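Matching sites in glutathione S-transferase from Sphingobium chungbukense, a protein that binds glutathione and probably transfers it to electrophilic compounds, a reaction of detoxification (PDB 6M1T (chain A, 1.90 Å), residues L18-A23 and R188-A193), and in its relative glutathione S-transferase from Sphingomonas paucimobilis (PDB 1F2E (chain B, 2.30 Å), residues L18-A23 and R188-A193). Both blocks share one frame: the second was fitted to the first on N, CA, C and O of the twelve residues, RMSD 0.26 Å. Numbering follows each deposited sequence.

Structure 1 (6M1T). With SO4 (sulfate ion), chain C.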
# COMPACT_ATOMS: atom_id res chain seq x y z
N LEU A 18 -13.89 12.71 -4.91
CA LEU A 18 -15.24 13.12 -4.47
C LEU A 18 -15.82 14.14 -5.45
O LEU A 18 -17.06 14.08 -5.66
CB LEU A 18 -15.16 13.67 -3.04
CG LEU A 18 -14.91 12.61 -1.98
CD1 LEU A 18 -14.43 13.24 -0.70
CD2 LEU A 18 -16.15 11.78 -1.74
N ARG A 19 -15.01 15.06 -5.95
CA ARG A 19 -15.44 16.03 -7.00
C ARG A 19 -15.79 15.27 -8.30
O ARG A 19 -16.75 15.68 -8.95
CB ARG A 19 -14.39 17.11 -7.26
CG ARG A 19 -14.28 18.07 -6.09
CD ARG A 19 -13.35 19.24 -6.29
NE ARG A 19 -13.27 19.96 -5.02
CZ ARG A 19 -14.03 20.98 -4.65
NH1 ARG A 19 -14.93 21.48 -5.47
NH2 ARG A 19 -13.88 21.48 -3.44
N GLU A 20 -15.07 14.20 -8.63
CA GLU A 20 -15.32 13.35 -9.82
C GLU A 20 -16.62 12.56 -9.67
O GLU A 20 -17.26 12.25 -10.72
CB GLU A 20 -14.11 12.47 -10.14
CG GLU A 20 -12.95 13.22 -10.78
CD GLU A 20 -13.08 13.49 -12.29
OE1 GLU A 20 -13.89 12.84 -12.97
OE2 GLU A 20 -12.34 14.34 -12.78
N THR A 21 -17.05 12.22 -8.46
CA THR A 21 -18.28 11.43 -8.25
C THR A 21 -19.51 12.31 -7.94
O THR A 21 -20.64 11.77 -8.01
CB THR A 21 -18.07 10.35 -7.18
OG1 THR A 21 -17.88 11.02 -5.93
CG2 THR A 21 -16.92 9.42 -7.51
N GLY A 22 -19.32 13.56 -7.52
CA GLY A 22 -20.44 14.45 -7.15
C GLY A 22 -20.99 14.14 -5.77
O GLY A 22 -22.10 14.53 -5.49
N ALA A 23 -20.25 13.43 -4.92
CA ALA A 23 -20.71 13.08 -3.57
C ALA A 23 -20.86 14.37 -2.74
O ALA A 23 -20.11 15.33 -2.97
CB ALA A 23 -19.75 12.12 -2.92
N ARG A 188 -9.21 18.69 -16.25
CA ARG A 188 -10.51 18.17 -15.76
C ARG A 188 -11.05 19.19 -14.78
O ARG A 188 -10.29 19.74 -13.99
CB ARG A 188 -10.36 16.78 -15.15
CG ARG A 188 -9.85 15.75 -16.14
CD ARG A 188 -9.74 14.40 -15.49
NE ARG A 188 -11.05 13.87 -15.16
CZ ARG A 188 -11.76 13.06 -15.95
NH1 ARG A 188 -11.27 12.66 -17.11
NH2 ARG A 188 -12.93 12.63 -15.56
N PRO A 189 -12.34 19.54 -14.91
CA PRO A 189 -13.01 20.48 -14.00
C PRO A 189 -12.87 20.13 -12.50
O PRO A 189 -12.59 21.00 -11.70
CB PRO A 189 -14.48 20.42 -14.42
CG PRO A 189 -14.48 19.94 -15.85
CD PRO A 189 -13.21 19.11 -16.02
N SER A 190 -13.08 18.86 -12.15
CA SER A 190 -12.88 18.32 -10.77
C SER A 190 -11.49 18.71 -10.27
O SER A 190 -11.36 19.07 -9.12
CB SER A 190 -12.99 16.83 -10.78
OG SER A 190 -11.79 16.29 -11.36
N VAL A 191 -10.48 18.63 -11.12
CA VAL A 191 -9.07 18.80 -10.68
C VAL A 191 -8.82 20.28 -10.40
O VAL A 191 -8.36 20.60 -9.27
CB VAL A 191 -8.11 18.14 -11.69
CG1 VAL A 191 -6.67 18.35 -11.33
CG2 VAL A 191 -8.42 16.66 -11.79
N GLY A 192 -9.17 21.18 -11.34
CA GLY A 192 -9.04 22.63 -11.13
C GLY A 192 -9.78 23.11 -9.90
O GLY A 192 -9.19 23.89 -9.11
N ALA A 193 -11.01 22.62 -9.68
CA ALA A 193 -11.84 22.99 -8.50
C ALA A 193 -11.16 22.55 -7.19
O ALA A 193 -11.14 23.35 -6.24
CB ALA A 193 -13.21 22.36 -8.64
S SO4 C . -13.79 9.83 -18.26
O1 SO4 C . -12.85 10.83 -18.66
O2 SO4 C . -15.07 10.18 -18.80
O3 SO4 C . -13.87 9.76 -16.82
O4 SO4 C . -13.35 8.57 -18.78
O HOH W 1 -13.77 16.48 -13.76
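Helix 12-21 of the thioredoxin-like N-terminal domain meets the first turn of helix 189-198 near the C-terminus, R19 and S190 coming closest with their CA atoms 5.1 Å apart. This surface contact joins that domain to the helical C-terminal part of the chain, away from the glutathione site. R188, at the N-cap position, grips the E20 carboxylate side-on: NE reaches OE2 at 2.7 Å, nearly straight at 170°, and NH2 bonds OE1, both oxygens lying close to the guanidinium plane. A bend at chi2 (-80°) swings the E20 carboxylate across to this arginine. The buried S190 sets CB 3.3 Å from E20 OE2, and S190 OG donates to E20 OE2 at 2.5 Å, short enough that the exact length is doubtful. Water 1 donates to the same OE2 and accepts from S190 N. CB of R19 packs on CB of S190 at 3.8 Å; the extended arginine then runs past A193, with NH1 3.7 Å from A193 CB, while NH2 hydrogen-bonds NE2 of H15. A sulfate ion, probably from crystallisation, binds R188 NH1.

Structure 2 (1F2E).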
# COMPACT_ATOMS: atom_id res chain seq x y z
N LEU B 18 -13.63 12.73 -4.87
CA LEU B 18 -14.95 13.05 -4.35
C LEU B 18 -15.64 14.05 -5.29
O LEU B 18 -16.85 13.99 -5.50
CB LEU B 18 -14.83 13.63 -2.93
CG LEU B 18 -14.69 12.57 -1.83
CD1 LEU B 18 -14.24 13.22 -0.54
CD2 LEU B 18 -16.03 11.86 -1.64
N ARG B 19 -14.87 14.97 -5.87
CA ARG B 19 -15.46 15.93 -6.79
C ARG B 19 -15.83 15.23 -8.11
O ARG B 19 -16.85 15.55 -8.71
CB ARG B 19 -14.50 17.10 -7.02
CG ARG B 19 -14.36 18.00 -5.79
CD ARG B 19 -13.26 19.05 -5.95
NE ARG B 19 -13.16 19.89 -4.76
CZ ARG B 19 -13.99 20.90 -4.48
NH1 ARG B 19 -14.98 21.20 -5.32
NH2 ARG B 19 -13.85 21.58 -3.36
N GLU B 20 -15.02 14.27 -8.53
CA GLU B 20 -15.32 13.53 -9.77
C GLU B 20 -16.65 12.77 -9.65
O GLU B 20 -17.43 12.71 -10.60
CB GLU B 20 -14.22 12.51 -10.08
CG GLU B 20 -12.90 13.08 -10.61
CD GLU B 20 -12.96 13.48 -12.08
OE1 GLU B 20 -13.80 12.92 -12.82
OE2 GLU B 20 -12.15 14.33 -12.49
N THR B 21 -16.91 12.19 -8.48
CA THR B 21 -18.14 11.43 -8.28
C THR B 21 -19.35 12.31 -8.00
O THR B 21 -20.48 11.84 -8.01
CB THR B 21 -18.01 10.42 -7.11
OG1 THR B 21 -17.81 11.15 -5.88
CG2 THR B 21 -16.84 9.47 -7.34
N GLY B 22 -19.10 13.60 -7.75
CA GLY B 22 -20.18 14.53 -7.47
C GLY B 22 -20.84 14.31 -6.12
O GLY B 22 -21.97 14.74 -5.89
N ALA B 23 -20.14 13.66 -5.20
CA ALA B 23 -20.69 13.39 -3.88
C ALA B 23 -20.74 14.61 -2.99
O ALA B 23 -19.99 15.57 -3.18
CB ALA B 23 -19.87 12.29 -3.21
N ARG B 188 -9.33 18.71 -16.21
CA ARG B 188 -10.64 18.27 -15.75
C ARG B 188 -11.21 19.27 -14.75
O ARG B 188 -10.48 19.84 -13.94
CB ARG B 188 -10.53 16.87 -15.13
CG ARG B 188 -10.15 15.78 -16.13
CD ARG B 188 -10.00 14.43 -15.42
NE ARG B 188 -11.29 13.83 -15.07
CZ ARG B 188 -11.97 13.02 -15.88
NH1 ARG B 188 -11.49 12.72 -17.08
NH2 ARG B 188 -13.13 12.51 -15.49
N PRO B 189 -12.53 19.49 -14.79
CA PRO B 189 -13.18 20.43 -13.87
C PRO B 189 -13.02 20.06 -12.40
O PRO B 189 -12.83 20.93 -11.55
CB PRO B 189 -14.65 20.43 -14.33
CG PRO B 189 -14.80 19.06 -14.95
CD PRO B 189 -13.51 18.90 -15.72
N ALA B 190 -13.07 18.77 -12.10
CA ALA B 190 -12.92 18.32 -10.72
C ALA B 190 -11.50 18.61 -10.20
O ALA B 190 -11.33 18.97 -9.05
CB ALA B 190 -13.23 16.82 -10.63
N VAL B 191 -10.51 18.44 -11.06
CA VAL B 191 -9.12 18.67 -10.69
C VAL B 191 -8.89 20.13 -10.34
O VAL B 191 -8.41 20.45 -9.25
CB VAL B 191 -8.15 18.26 -11.82
CG1 VAL B 191 -6.73 18.68 -11.47
CG2 VAL B 191 -8.20 16.74 -12.01
N GLY B 192 -9.25 21.01 -11.27
CA GLY B 192 -9.08 22.43 -11.03
C GLY B 192 -9.91 22.95 -9.88
O GLY B 192 -9.50 23.88 -9.19
N ALA B 193 -11.08 22.37 -9.65
CA ALA B 193 -11.92 22.84 -8.56
C ALA B 193 -11.24 22.49 -7.25
O ALA B 193 -11.27 23.27 -6.30
CB ALA B 193 -13.31 22.19 -8.64
O HOH W 2 -13.84 16.29 -13.73
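R19 and A190 mark the nearest approach of the two backbones, 5.3 Å between CA atoms. R188, at the N-cap position, grips the E20 carboxylate side-on: NE meets OE2 at 2.8 Å and 172°, and NH2 bonds OE1, both oxygens lying close to the guanidinium plane. The E20 chain is bent at chi2 (-77°), which carries its carboxylate over to the arginine. A190 is buried and offers this acid a methyl group, its CB 3.3 Å from E20 OE2. Water 2 donates to that oxygen and accepts from A190 N, tying the carboxylate to the helix start by way of a backbone amide. CB of R19 rests against CB of A190 at 3.8 Å; farther out the extended arginine passes A193, its NH1 3.8 Å from A193 CB, and NH2 weakly hydrogen-bonds NE2 of H15. The contact thus combines a paired salt bridge and one bridging water with aliphatic packing between the helices.

Structure 1 against structure 2
The sharpest difference is a hydroxyl: S190(A) carries OG, and nothing in A190(B) takes its place. OG of S190(A) donates to E20(A) OE2 at 2.5 Å, a length too short to be taken exactly; the methyl of A190(B) can neither give nor accept such a bond. E20(B) does not move in to take up the place of the hydroxyl, since its OE2 stands 2.3 Å apart from the position of S190(A) OG after superposition. The CB atoms of S190(A) and A190(B) lie at one place, and each keeps its touch on the acid, with S190(A) CB 3.3 Å from E20(A) OE2 and A190(B) CB 3.3 Å from E20(B) OE2. The same holds for the packing of S190(A) on R19(A) and of A190(B) on R19(B). The salt bridge persists as well: R188(A) and R188(B) grip E20(A) and E20(B) through NE and NH2, and these side chains keep their place. Water 1 and water 2 occupy the same site. Structure 2 thus lacks one direct hold on the carboxylate that structure 1 has, which may make E20(B) depend more on R188(B) and the water for its position. A sulfate ion is modelled at R188(A) in structure 1 alone.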